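Local coordinates for protein glutathione transferase (Leptospira interrogans serovar Lai, PDB 3UBK) that probably works as a glutathione transferase, a dimeric enzyme expected to bind glutathione and conjugate it to electrophilic substrates, at residues 135-140 with 180-185; 43-48 with 58-63; 23-28 with 77-82; 90-95 with 151-156. All blocks are in the same frame, centred on the assembly; numbering follows the deposited sequence.

Contact 1 of 4, residues 135-140 with 180-185. With SO4 (sulfate ion), chain E.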
loop_
_atom_site.group_PDB
_atom_site.type_symbol
_atom_site.label_atom_id
_atom_site.label_comp_id
_atom_site.label_asym_id
_atom_site.label_seq_id
_atom_site.Cartn_x
_atom_site.Cartn_y
_atom_site.Cartn_z
ATOM N N ALA A 135 -3.233 16.283 -6.130
ATOM C CA ALA A 135 -2.767 15.110 -6.870
ATOM C C ALA A 135 -3.959 14.228 -7.231
ATOM O O ALA A 135 -4.144 13.872 -8.393
ATOM C CB ALA A 135 -1.757 14.326 -6.039
ATOM N N LEU A 136 -4.756 13.881 -6.225
ATOM C CA LEU A 136 -5.971 13.075 -6.421
ATOM C C LEU A 136 -6.867 13.675 -7.497
ATOM O O LEU A 136 -7.322 12.978 -8.400
ATOM C CB LEU A 136 -6.738 12.925 -5.100
ATOM C CG LEU A 136 -7.977 12.014 -5.100
ATOM C CD1 LEU A 136 -7.597 10.592 -5.506
ATOM C CD2 LEU A 136 -8.657 12.031 -3.738
ATOM N N GLN A 137 -7.100 14.979 -7.416
ATOM C CA GLN A 137 -7.925 15.661 -8.411
ATOM C C GLN A 137 -7.503 15.298 -9.834
ATOM O O GLN A 137 -8.323 15.246 -10.747
ATOM C CB GLN A 137 -7.872 17.184 -8.198
ATOM C CG GLN A 137 -8.861 17.975 -9.043
ATOM C CD GLN A 137 -10.303 17.735 -8.629
ATOM O OE1 GLN A 137 -10.685 18.005 -7.491
ATOM N NE2 GLN A 137 -11.108 17.213 -9.551
ATOM N N ARG A 138 -6.221 15.025 -10.027
ATOM C CA ARG A 138 -5.721 14.747 -11.368
ATOM C C ARG A 138 -6.174 13.402 -11.954
ATOM O O ARG A 138 -6.258 13.259 -13.173
ATOM C CB ARG A 138 -4.188 14.837 -11.401
ATOM C CG ARG A 138 -3.615 16.247 -11.193
ATOM C CD ARG A 138 -2.084 16.255 -11.392
ATOM N NE ARG A 138 -1.454 17.375 -10.697
ATOM C CZ ARG A 138 -0.961 18.454 -11.303
ATOM N NH1 ARG A 138 -1.000 18.558 -12.626
ATOM N NH2 ARG A 138 -0.412 19.420 -10.583
ATOM N N VAL A 139 -6.441 12.408 -11.105
ATOM C CA VAL A 139 -6.757 11.064 -11.619
ATOM C C VAL A 139 -8.226 10.623 -11.461
ATOM O O VAL A 139 -8.650 9.645 -12.089
ATOM C CB VAL A 139 -5.826 9.958 -11.033
ATOM C CG1 VAL A 139 -4.446 9.973 -11.698
ATOM C CG2 VAL A 139 -5.701 10.094 -9.540
ATOM N N VAL A 140 -8.994 11.335 -10.637
ATOM C CA VAL A 140 -10.402 10.970 -10.400
ATOM C C VAL A 140 -11.315 11.416 -11.532
ATOM O O VAL A 140 -11.030 12.402 -12.221
ATOM C CB VAL A 140 -10.949 11.534 -9.075
ATOM C CG1 VAL A 140 -10.141 11.017 -7.908
ATOM C CG2 VAL A 140 -10.980 13.064 -9.102
ATOM N N ASP A 180 -12.689 20.039 0.767
ATOM C CA ASP A 180 -13.495 21.000 0.027
ATOM C C ASP A 180 -12.841 21.308 -1.313
ATOM O O ASP A 180 -13.489 21.800 -2.239
ATOM C CB ASP A 180 -13.696 22.272 0.852
ATOM C CG ASP A 180 -14.478 22.014 2.130
ATOM O OD1 ASP A 180 -15.670 21.653 2.036
ATOM O OD2 ASP A 180 -13.902 22.170 3.227
ATOM N N LEU A 181 -11.553 20.999 -1.421
ATOM C CA LEU A 181 -10.818 21.226 -2.661
ATOM C C LEU A 181 -11.027 20.113 -3.696
ATOM O O LEU A 181 -10.793 20.319 -4.890
ATOM C CB LEU A 181 -9.327 21.413 -2.362
ATOM C CG LEU A 181 -9.006 22.613 -1.462
ATOM C CD1 LEU A 181 -7.607 22.502 -0.860
ATOM C CD2 LEU A 181 -9.175 23.927 -2.231
ATOM N N LEU A 182 -11.474 18.940 -3.243
ATOM C CA LEU A 182 -11.751 17.822 -4.156
ATOM C C LEU A 182 -13.066 18.005 -4.926
ATOM O O LEU A 182 -14.153 17.692 -4.432
ATOM C CB LEU A 182 -11.756 16.487 -3.408
ATOM C CG LEU A 182 -11.908 15.238 -4.290
ATOM C CD1 LEU A 182 -10.876 15.225 -5.396
ATOM C CD2 LEU A 182 -11.791 13.980 -3.459
ATOM N N ASN A 183 -12.936 18.506 -6.146
ATOM C CA ASN A 183 -14.043 18.720 -7.050
ATOM C C ASN A 183 -14.843 17.442 -7.317
ATOM O O ASN A 183 -14.355 16.532 -7.992
ATOM C CB ASN A 183 -13.473 19.222 -8.372
ATOM C CG ASN A 183 -14.357 20.234 -9.039
ATOM O OD1 ASN A 183 -15.452 19.914 -9.509
ATOM N ND2 ASN A 183 -13.881 21.472 -9.103
ATOM N N GLY A 184 -16.070 17.380 -6.803
ATOM C CA GLY A 184 -16.944 16.233 -7.064
ATOM C C GLY A 184 -17.189 15.341 -5.862
ATOM O O GLY A 184 -18.078 14.482 -5.881
ATOM N N TRP A 185 -16.414 15.542 -4.805
ATOM C CA TRP A 185 -16.537 14.712 -3.608
ATOM C C TRP A 185 -17.911 14.711 -2.923
ATOM O O TRP A 185 -18.390 13.666 -2.485
ATOM C CB TRP A 185 -15.487 15.086 -2.569
ATOM C CG TRP A 185 -15.835 14.526 -1.227
ATOM C CD1 TRP A 185 -16.142 15.228 -0.102
ATOM C CD2 TRP A 185 -15.945 13.138 -0.878
ATOM N NE1 TRP A 185 -16.420 14.367 0.931
ATOM C CE2 TRP A 185 -16.309 13.078 0.479
ATOM C CE3 TRP A 185 -15.767 11.944 -1.583
ATOM C CZ2 TRP A 185 -16.505 11.867 1.150
ATOM C CZ3 TRP A 185 -15.954 10.743 -0.915
ATOM C CH2 TRP A 185 -16.318 10.712 0.436
HETATM S S SO4 E . -18.580 18.617 -4.491
HETATM O O1 SO4 E . -19.525 19.594 -3.949
HETATM O O2 SO4 E . -17.844 19.195 -5.614
HETATM O O3 SO4 E . -17.628 18.240 -3.442
HETATM O O4 SO4 E . -19.322 17.447 -4.966
#
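Gln137 and Asn183 join the C-terminal end of helix 119-139 to the type II beta turn Leu182-Trp185, within the all-helical C-terminal domain of the glutathione transferase fold. Gln137 OE1 accepts the backbone N of Asn183 at 2.7 Å, in the carbonyl plane and on a lone pair, although the N-H is bent to 138°. The Gln137 chain first runs with CG anti to its N (chi1 -171°) and then folds at chi2, which swings the amide to the turn. Asn183 CB lies against this amide, 3.2 Å from Gln137 OE1, and the two side-chain amide planes stand almost perpendicular, 88° apart. Beside the polar pair, the two methyls of Leu182 meet different partners: CD2 meets Leu136 CD2 at 3.7 Å, while CD1 touches Gln137 OE1 and, more loosely, Val140 CG2. Further out, Phe142, Leu162 and Ile133 pack on Leu182, and Leu136 continues onto Ile95 and Ile98 of helix 86-111. The turn is closed by Trp185 N bonding to Leu182 O at 3.1 Å. Gly184, with positive phi, is the N-cap residue of helix 185-193, where a sulfate, probably from the crystallisation liquor, is also held by Lys186 N and Glu187 N; its O2 accepts Gly184 N at 2.8 Å.

Contact 2 of 4, residues 43-48 with 58-63; sequences LKISPM and GKFIFE
Ile45 O and Phe60 O are bridged by a water that donates to both, at 3.1 Å to Ile45 O and over a long, weak bond of 3.4 Å to Phe60 O. The same water lies in the plane of the Phe62 ring, at its edge. No direct hydrogen bond links the two segments; two aromatic rings carry the contact. Ile45 sits over one face of Phe60, with CG2 3.8 Å from the ring centroid and only 6° off the normal, a CH-pi contact. Its chi1 of 72° places CG1 between the backbone N and carbonyl carbon, leaving CB and CG2 against the ring, with CD1 also reaching it. Here the edge strand 59-61 of the thioredoxin-like N-terminal domain meets the loop that leads to Lys50 and Ile51, two glutathione-binding residues. Ser46 OG, whose hydrogen-bond partner is Lys50 O, also lies 3.8 Å from Phe62 CB. Pro47 lies over one face of Phe62, the two side chains crossing at about a right angle; Pro47 CD stands 3.4 Å from the Phe62 ring centroid and CG reaches toward CZ. In the second subunit, Glu94 accepts from Phe62 N, and Ala135 packs on Pro47.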
loop_
_atom_site.group_PDB
_atom_site.type_symbol
_atom_site.label_atom_id
_atom_site.label_comp_id
_atom_site.label_asym_id
_atom_site.label_seq_id
_atom_site.Cartn_x
_atom_site.Cartn_y
_atom_site.Cartn_z
ATOM N N LEU A 43 -1.847 -12.123 17.207
ATOM C CA LEU A 43 -0.669 -11.938 16.357
ATOM C C LEU A 43 -0.425 -13.143 15.454
ATOM O O LEU A 43 0.193 -13.024 14.390
ATOM C CB LEU A 43 0.580 -11.657 17.195
ATOM C CG LEU A 43 0.595 -10.322 17.936
ATOM C CD1 LEU A 43 1.977 -10.052 18.536
ATOM C CD2 LEU A 43 0.178 -9.206 16.994
ATOM N N LYS A 44 -0.909 -14.304 15.882
ATOM C CA LYS A 44 -0.766 -15.513 15.084
ATOM C C LYS A 44 -1.567 -15.442 13.780
ATOM O O LYS A 44 -1.198 -16.081 12.791
ATOM C CB LYS A 44 -1.163 -16.752 15.897
ATOM C CG LYS A 44 -0.127 -17.169 16.937
ATOM C CD LYS A 44 -0.362 -18.595 17.422
ATOM C CE LYS A 44 0.913 -19.207 17.986
ATOM N NZ LYS A 44 1.546 -18.330 19.013
ATOM N N ILE A 45 -2.654 -14.669 13.776
ATOM C CA ILE A 45 -3.479 -14.516 12.572
ATOM C C ILE A 45 -3.318 -13.134 11.945
ATOM O O ILE A 45 -3.616 -12.939 10.762
ATOM C CB ILE A 45 -4.978 -14.793 12.845
ATOM C CG1 ILE A 45 -5.605 -13.659 13.657
ATOM C CG2 ILE A 45 -5.150 -16.137 13.543
ATOM C CD1 ILE A 45 -7.111 -13.770 13.832
ATOM N N SER A 46 -2.824 -12.191 12.743
ATOM C CA SER A 46 -2.631 -10.812 12.317
ATOM C C SER A 46 -1.360 -10.256 12.942
ATOM O O SER A 46 -1.407 -9.555 13.957
ATOM C CB SER A 46 -3.821 -9.952 12.721
ATOM O OG SER A 46 -3.775 -8.710 12.057
ATOM N N PRO A 47 -0.216 -10.565 12.318
ATOM C CA PRO A 47 1.144 -10.276 12.781
ATOM C C PRO A 47 1.367 -8.877 13.370
ATOM O O PRO A 47 2.124 -8.747 14.331
ATOM C CB PRO A 47 1.981 -10.474 11.514
ATOM C CG PRO A 47 1.259 -11.570 10.795
ATOM C CD PRO A 47 -0.215 -11.290 11.034
ATOM N N MET A 48 0.735 -7.849 12.802
ATOM C CA MET A 48 0.896 -6.472 13.296
ATOM C C MET A 48 -0.160 -6.081 14.323
ATOM O O MET A 48 -0.140 -4.963 14.849
ATOM C CB MET A 48 0.846 -5.460 12.136
ATOM C CG MET A 48 2.046 -5.502 11.195
ATOM S SD MET A 48 3.590 -5.111 12.055
ATOM C CE MET A 48 3.220 -3.460 12.654
ATOM N N GLY A 58 -10.249 -21.719 7.421
ATOM C CA GLY A 58 -9.198 -21.689 8.444
ATOM C C GLY A 58 -7.931 -20.943 8.042
ATOM O O GLY A 58 -6.915 -21.009 8.732
ATOM N N LYS A 59 -7.984 -20.233 6.922
ATOM C CA LYS A 59 -6.859 -19.425 6.477
ATOM C C LYS A 59 -7.139 -17.938 6.674
ATOM O O LYS A 59 -8.283 -17.493 6.550
ATOM C CB LYS A 59 -6.516 -19.729 5.016
ATOM C CG LYS A 59 -5.733 -21.021 4.840
ATOM C CD LYS A 59 -4.647 -20.865 3.785
ATOM C CE LYS A 59 -3.570 -21.933 3.929
ATOM N NZ LYS A 59 -2.420 -21.677 3.010
ATOM N N PHE A 60 -6.090 -17.172 6.970
ATOM C CA PHE A 60 -6.259 -15.777 7.324
ATOM C C PHE A 60 -5.475 -14.845 6.424
ATOM O O PHE A 60 -4.309 -15.092 6.145
ATOM C CB PHE A 60 -5.829 -15.554 8.783
ATOM C CG PHE A 60 -6.611 -16.371 9.770
ATOM C CD1 PHE A 60 -6.217 -17.667 10.082
ATOM C CD2 PHE A 60 -7.764 -15.863 10.351
ATOM C CE1 PHE A 60 -6.948 -18.433 10.985
ATOM C CE2 PHE A 60 -8.498 -16.625 11.259
ATOM C CZ PHE A 60 -8.090 -17.911 11.570
ATOM N N ILE A 61 -6.110 -13.754 5.998
ATOM C CA ILE A 61 -5.418 -12.694 5.265
ATOM C C ILE A 61 -5.584 -11.387 6.043
ATOM O O ILE A 61 -6.704 -11.041 6.434
ATOM C CB ILE A 61 -5.994 -12.530 3.843
ATOM C CG1 ILE A 61 -5.878 -13.835 3.059
ATOM C CG2 ILE A 61 -5.287 -11.382 3.111
ATOM C CD1 ILE A 61 -6.641 -13.815 1.731
ATOM N N PHE A 62 -4.488 -10.663 6.281
ATOM C CA PHE A 62 -4.505 -9.600 7.309
ATOM C C PHE A 62 -4.095 -8.196 6.870
ATOM O O PHE A 62 -3.682 -7.375 7.704
ATOM C CB PHE A 62 -3.638 -9.991 8.494
ATOM C CG PHE A 62 -2.216 -10.268 8.117
ATOM C CD1 PHE A 62 -1.340 -9.223 7.861
ATOM C CD2 PHE A 62 -1.764 -11.573 7.991
ATOM C CE1 PHE A 62 -0.018 -9.476 7.504
ATOM C CE2 PHE A 62 -0.444 -11.834 7.624
ATOM C CZ PHE A 62 0.426 -10.777 7.376
ATOM N N GLU A 63 -4.199 -7.903 5.586
ATOM C CA GLU A 63 -3.986 -6.541 5.096
ATOM C C GLU A 63 -5.100 -6.228 4.107
ATOM O O GLU A 63 -5.368 -7.028 3.207
ATOM C CB GLU A 63 -2.607 -6.417 4.437
ATOM C CG GLU A 63 -2.165 -4.985 4.166
ATOM C CD GLU A 63 -2.668 -4.456 2.836
ATOM O OE1 GLU A 63 -3.244 -3.349 2.815
ATOM O OE2 GLU A 63 -2.488 -5.151 1.813
HETATM O O HOH W 1 -2.253 -14.897 8.860
#

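Contact 3 of 4, residues 23-28 with 77-82. With SO4 (sulfate ion), chain D.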
loop_
_atom_site.group_PDB
_atom_site.type_symbol
_atom_site.label_atom_id
_atom_site.label_comp_id
_atom_site.label_asym_id
_atom_site.label_seq_id
_atom_site.Cartn_x
_atom_site.Cartn_y
_atom_site.Cartn_z
ATOM N N LEU A 23 -19.926 -6.311 0.165
ATOM C CA LEU A 23 -21.342 -5.978 -0.006
ATOM C C LEU A 23 -21.687 -5.745 -1.460
ATOM O O LEU A 23 -22.738 -6.176 -1.932
ATOM C CB LEU A 23 -21.702 -4.725 0.800
ATOM C CG LEU A 23 -21.746 -4.983 2.307
ATOM C CD1 LEU A 23 -21.884 -3.654 3.070
ATOM C CD2 LEU A 23 -22.901 -5.962 2.623
ATOM N N GLU A 24 -20.803 -5.055 -2.176
ATOM C CA GLU A 24 -21.101 -4.701 -3.553
ATOM C C GLU A 24 -21.176 -5.919 -4.481
ATOM O O GLU A 24 -21.988 -5.931 -5.419
ATOM C CB GLU A 24 -20.094 -3.671 -4.071
ATOM C CG GLU A 24 -20.551 -2.983 -5.341
ATOM C CD GLU A 24 -21.718 -2.013 -5.111
ATOM O OE1 GLU A 24 -22.018 -1.653 -3.949
ATOM O OE2 GLU A 24 -22.317 -1.592 -6.109
ATOM N N LYS A 25 -20.335 -6.925 -4.214
ATOM C CA LYS A 25 -20.368 -8.200 -4.920
ATOM C C LYS A 25 -21.543 -9.077 -4.474
ATOM O O LYS A 25 -21.888 -10.051 -5.143
ATOM C CB LYS A 25 -19.058 -8.976 -4.702
ATOM C CG LYS A 25 -17.871 -8.459 -5.517
ATOM C CD LYS A 25 -16.648 -9.336 -5.339
ATOM C CE LYS A 25 -15.454 -8.780 -6.115
ATOM N NZ LYS A 25 -15.567 -8.997 -7.622
ATOM N N GLY A 26 -22.122 -8.747 -3.328
ATOM C CA GLY A 26 -23.237 -9.511 -2.795
ATOM C C GLY A 26 -22.799 -10.775 -2.086
ATOM O O GLY A 26 -23.554 -11.738 -2.012
ATOM N N LEU A 27 -21.575 -10.795 -1.577
ATOM C CA LEU A 27 -21.077 -11.983 -0.896
ATOM C C LEU A 27 -21.683 -12.068 0.503
ATOM O O LEU A 27 -21.922 -11.045 1.136
ATOM C CB LEU A 27 -19.552 -11.938 -0.772
ATOM C CG LEU A 27 -18.757 -11.927 -2.082
ATOM C CD1 LEU A 27 -17.278 -11.625 -1.846
ATOM C CD2 LEU A 27 -18.918 -13.251 -2.789
ATOM N N GLU A 28 -21.917 -13.282 0.987
ATOM C CA GLU A 28 -22.313 -13.473 2.379
ATOM C C GLU A 28 -21.088 -13.523 3.287
ATOM O O GLU A 28 -20.084 -14.156 2.957
ATOM C CB GLU A 28 -23.098 -14.771 2.547
ATOM C CG GLU A 28 -24.435 -14.789 1.826
ATOM C CD GLU A 28 -25.126 -16.136 1.937
ATOM O OE1 GLU A 28 -24.759 -16.923 2.840
ATOM O OE2 GLU A 28 -26.033 -16.407 1.123
ATOM N N GLN A 77 -17.166 -12.171 -9.787
ATOM C CA GLN A 77 -18.488 -11.629 -10.132
ATOM C C GLN A 77 -18.527 -10.116 -9.953
ATOM O O GLN A 77 -17.757 -9.552 -9.158
ATOM C CB GLN A 77 -19.599 -12.274 -9.296
ATOM C CG GLN A 77 -19.378 -12.278 -7.767
ATOM C CD GLN A 77 -18.840 -13.604 -7.256
ATOM O OE1 GLN A 77 -17.933 -14.191 -7.850
ATOM N NE2 GLN A 77 -19.419 -14.096 -6.158
ATOM N N THR A 78 -19.440 -9.467 -10.675
ATOM C CA THR A 78 -19.494 -8.014 -10.692
ATOM C C THR A 78 -19.745 -7.410 -9.302
ATOM O O THR A 78 -20.453 -7.980 -8.487
ATOM C CB THR A 78 -20.525 -7.515 -11.722
ATOM O OG1 THR A 78 -21.813 -8.071 -11.433
ATOM C CG2 THR A 78 -20.102 -7.944 -13.124
ATOM N N PRO A 79 -19.125 -6.250 -9.020
ATOM C CA PRO A 79 -18.206 -5.538 -9.893
ATOM C C PRO A 79 -16.808 -6.106 -9.767
ATOM O O PRO A 79 -16.409 -6.634 -8.706
ATOM C CB PRO A 79 -18.212 -4.117 -9.321
ATOM C CG PRO A 79 -18.386 -4.344 -7.831
ATOM C CD PRO A 79 -19.370 -5.512 -7.763
ATOM N N LYS A 80 -16.069 -5.985 -10.855
ATOM C CA LYS A 80 -14.654 -6.286 -10.863
ATOM C C LYS A 80 -13.924 -5.143 -10.179
ATOM O O LYS A 80 -13.866 -4.025 -10.711
ATOM C CB LYS A 80 -14.202 -6.436 -12.312
ATOM C CG LYS A 80 -14.798 -7.693 -12.950
ATOM C CD LYS A 80 -14.536 -7.785 -14.437
ATOM C CE LYS A 80 -15.296 -8.969 -15.050
ATOM N NZ LYS A 80 -14.990 -10.282 -14.379
ATOM N N LEU A 81 -13.386 -5.401 -8.992
ATOM C CA LEU A 81 -12.722 -4.347 -8.239
ATOM C C LEU A 81 -11.469 -3.892 -8.967
ATOM O O LEU A 81 -11.085 -2.734 -8.886
ATOM C CB LEU A 81 -12.393 -4.815 -6.822
ATOM C CG LEU A 81 -13.619 -5.309 -6.044
ATOM C CD1 LEU A 81 -13.192 -5.739 -4.664
ATOM C CD2 LEU A 81 -14.691 -4.206 -5.962
ATOM N N ILE A 82 -10.853 -4.815 -9.697
ATOM C CA ILE A 82 -9.706 -4.513 -10.538
ATOM C C ILE A 82 -10.197 -4.669 -11.959
ATOM O O ILE A 82 -10.517 -5.786 -12.375
ATOM C CB ILE A 82 -8.545 -5.543 -10.340
ATOM C CG1 ILE A 82 -8.067 -5.594 -8.884
ATOM C CG2 ILE A 82 -7.397 -5.230 -11.273
ATOM C CD1 ILE A 82 -7.597 -4.245 -8.347
HETATM S S SO4 D . -21.452 -11.103 -13.430
HETATM O O1 SO4 D . -21.495 -11.362 -12.005
HETATM O O2 SO4 D . -22.460 -10.119 -13.836
HETATM O O3 SO4 D . -20.113 -10.634 -13.761
HETATM O O4 SO4 D . -21.716 -12.358 -14.135
HETATM O O HOH W 2 -21.952 -12.778 -5.268
HETATM O O HOH W 3 -22.157 -9.975 -7.953
#
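Lys25 reaches from the end of helix 13-25 across the loop 77-82, its chain extended until a bend at chi4 (-74°) turns NZ in between two backbone carbonyls. The helix closes in a Schellman motif, with Gly26 at positive phi, and the loop leads from the thioredoxin-like domain toward helix 86-111. Lys25 NZ donates to Gln77 O at 2.7 Å, approaching almost in line with the carbonyl, and to Pro79 O at 2.7 Å, where it is tilted 33° from the carbonyl plane. Phe75 O and the carboxylate of Asp72 also grip NZ; Asp72 in turn receives Leu81 N and Ile82 N, tying the ammonium group and the loop to one acid. Lys25 CE lies alongside Leu81 CG at 3.9 Å. The preceding residue, Glu24, crosses Pro79 at about a right angle, Glu24 CG to Pro79 CG 3.6 Å. Its chi2 bend carries the carboxylate away to a salt bridge with Lys195. Pro79 follows a cis peptide bond, and Phe151 packs against both it and Glu24. At the outer rim, Leu27 and Gln77 cross obliquely, Leu27 CD2 3.5 Å from Gln77 NE2. Two waters bind Lys25 O: one also donates to Thr78 O, the other accepts from Gln77 NE2 at 3.0 Å.

Contact 4 of 4, residues 90-95 with 151-156; sequences ARVREI and FTLADC
Val92 of helix 86-111 packs on the N-terminus of helix 153-169, which a capping box of Thr152 and Asp155 closes, in the helical C-terminal domain. Ahead of the box, Phe151 does not reach segment 90-95; one face of its ring is covered by Asp155 CB. Thr152 is the N-cap and meets Val92 tip to tip: Val92 CG2 touches Thr152 OG1 at 3.6 Å and lies close to its CB and CG2. With chi1 at 65°, Thr152 OG1 stands between its own N and carbonyl carbon, from where it accepts Ala154 N at 3.1 Å, a bent bond with an N-H angle of 135°. Leu153 follows, its CB 3.7 Å from Val92 CG1; its side chain runs obliquely past the valine and on to Leu68 of helix 64-74, so this helix start touches both domains. Ala154 lies level with Val92, CA to CA 5.4 Å. Its small CB lets the backbones come this close, and rests on Ile95 CG2 at 3.8 Å and near Val92 O. Asp155 directs its CB away from segment 90-95 and completes the box. Its OD1 receives Tyr188 OH and Ile146 N, so both oxygens of the buried carboxylate are engaged; Asp155 OD2 takes Thr152 N at 2.9 Å through its anti lone pair, with an N-H angle of 157°.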
loop_
_atom_site.group_PDB
_atom_site.type_symbol
_atom_site.label_atom_id
_atom_site.label_comp_id
_atom_site.label_asym_id
_atom_site.label_seq_id
_atom_site.Cartn_x
_atom_site.Cartn_y
_atom_site.Cartn_z
ATOM N N ALA A 90 -4.430 0.002 -13.422
ATOM C CA ALA A 90 -3.355 0.794 -12.830
ATOM C C ALA A 90 -3.921 2.066 -12.205
ATOM O O ALA A 90 -3.564 2.427 -11.075
ATOM C CB ALA A 90 -2.276 1.117 -13.883
ATOM N N ARG A 91 -4.818 2.736 -12.934
ATOM C CA ARG A 91 -5.421 3.982 -12.458
ATOM C C ARG A 91 -6.233 3.701 -11.200
ATOM O O ARG A 91 -6.165 4.443 -10.225
ATOM C CB ARG A 91 -6.289 4.621 -13.557
ATOM C CG ARG A 91 -7.039 5.883 -13.121
ATOM N N VAL A 92 -6.983 2.600 -11.197
ATOM C CA VAL A 92 -7.705 2.230 -9.982
ATOM C C VAL A 92 -6.753 2.050 -8.794
ATOM O O VAL A 92 -7.005 2.548 -7.684
ATOM C CB VAL A 92 -8.565 0.951 -10.208
ATOM C CG1 VAL A 92 -8.922 0.337 -8.890
ATOM C CG2 VAL A 92 -9.830 1.301 -11.002
ATOM N N ARG A 93 -5.643 1.344 -9.008
ATOM C CA ARG A 93 -4.669 1.174 -7.925
ATOM C C ARG A 93 -3.999 2.498 -7.511
ATOM O O ARG A 93 -3.785 2.747 -6.328
ATOM C CB ARG A 93 -3.612 0.118 -8.295
ATOM C CG ARG A 93 -4.221 -1.295 -8.436
ATOM C CD ARG A 93 -3.144 -2.348 -8.677
ATOM N NE ARG A 93 -3.666 -3.716 -8.588
ATOM C CZ ARG A 93 -3.860 -4.508 -9.639
ATOM N NH1 ARG A 93 -3.555 -4.082 -10.861
ATOM N NH2 ARG A 93 -4.333 -5.739 -9.470
ATOM N N GLU A 94 -3.671 3.338 -8.482
ATOM C CA GLU A 94 -3.098 4.658 -8.179
ATOM C C GLU A 94 -4.031 5.478 -7.280
ATOM O O GLU A 94 -3.621 6.014 -6.244
ATOM C CB GLU A 94 -2.817 5.413 -9.478
ATOM C CG GLU A 94 -1.602 4.886 -10.248
ATOM C CD GLU A 94 -1.552 5.386 -11.683
ATOM O OE1 GLU A 94 -2.610 5.754 -12.228
ATOM O OE2 GLU A 94 -0.451 5.401 -12.272
ATOM N N ILE A 95 -5.299 5.557 -7.666
ATOM C CA ILE A 95 -6.260 6.335 -6.887
ATOM C C ILE A 95 -6.336 5.838 -5.452
ATOM O O ILE A 95 -6.278 6.624 -4.489
ATOM C CB ILE A 95 -7.662 6.291 -7.520
ATOM C CG1 ILE A 95 -7.639 7.024 -8.860
ATOM C CG2 ILE A 95 -8.694 6.866 -6.537
ATOM C CD1 ILE A 95 -8.826 6.737 -9.743
ATOM N N PHE A 151 -18.249 0.686 -10.343
ATOM C CA PHE A 151 -17.688 0.544 -8.998
ATOM C C PHE A 151 -16.357 -0.217 -9.120
ATOM O O PHE A 151 -16.273 -1.187 -9.867
ATOM C CB PHE A 151 -18.673 -0.261 -8.157
ATOM C CG PHE A 151 -18.314 -0.364 -6.691
ATOM C CD1 PHE A 151 -17.334 -1.254 -6.254
ATOM C CD2 PHE A 151 -18.991 0.392 -5.749
ATOM C CE1 PHE A 151 -17.035 -1.373 -4.923
ATOM C CE2 PHE A 151 -18.702 0.270 -4.408
ATOM C CZ PHE A 151 -17.721 -0.609 -3.989
ATOM N N THR A 152 -15.314 0.239 -8.429
ATOM C CA THR A 152 -14.030 -0.476 -8.426
ATOM C C THR A 152 -13.436 -0.461 -7.048
ATOM O O THR A 152 -14.018 0.099 -6.119
ATOM C CB THR A 152 -12.978 0.180 -9.336
ATOM O OG1 THR A 152 -12.647 1.472 -8.808
ATOM C CG2 THR A 152 -13.494 0.315 -10.758
ATOM N N LEU A 153 -12.248 -1.047 -6.924
ATOM C CA LEU A 153 -11.479 -0.991 -5.679
ATOM C C LEU A 153 -11.331 0.455 -5.185
ATOM O O LEU A 153 -11.311 0.726 -3.978
ATOM C CB LEU A 153 -10.064 -1.558 -5.928
ATOM C CG LEU A 153 -9.091 -1.304 -4.764
ATOM C CD1 LEU A 153 -9.494 -2.172 -3.566
ATOM C CD2 LEU A 153 -7.627 -1.571 -5.155
ATOM N N ALA A 154 -11.161 1.381 -6.111
ATOM C CA ALA A 154 -10.940 2.764 -5.699
ATOM C C ALA A 154 -12.161 3.352 -4.958
ATOM O O ALA A 154 -12.017 4.279 -4.163
ATOM C CB ALA A 154 -10.555 3.624 -6.896
ATOM N N ASP A 155 -13.354 2.805 -5.204
ATOM C CA ASP A 155 -14.546 3.265 -4.470
ATOM C C ASP A 155 -14.569 2.714 -3.056
ATOM O O ASP A 155 -15.089 3.348 -2.151
ATOM C CB ASP A 155 -15.839 2.908 -5.216
ATOM C CG ASP A 155 -15.955 3.636 -6.532
ATOM O OD1 ASP A 155 -16.232 4.852 -6.504
ATOM O OD2 ASP A 155 -15.769 3.005 -7.594
ATOM N N CYS A 156 -14.017 1.522 -2.863
ATOM C CA CYS A 156 -13.910 0.974 -1.513
ATOM C C CYS A 156 -12.992 1.865 -0.682
ATOM O O CYS A 156 -13.321 2.262 0.438
ATOM C CB CYS A 156 -13.352 -0.443 -1.558
ATOM S SG CYS A 156 -14.345 -1.596 -2.568
#

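How the contacts relate
Contact 4 is the middle piece. It touches contact 1 within the C-terminal domain, where Val139 CG2 meets Ile95 CG1 at 3.7 Å, and contact 3 across the domain boundary, where Leu81 O lies 2.8 Å from Leu153 N, a probable hydrogen bond. The centres of contacts 1 and 3 are each 14 Å from that of contact 4. Within one subunit contact 2 stands apart, its nearest atoms about 9 Å from contact 4 and about 17 Å from contact 1; across the dimer it meets the partner's copies of both, Phe62 packing on Val139 of contact 1 and Ile61 on Glu94 of contact 4. Contact 2 lies beside glutathione-binding Lys50; the side chain of Leu153 is about 8 Å from that of Ser64.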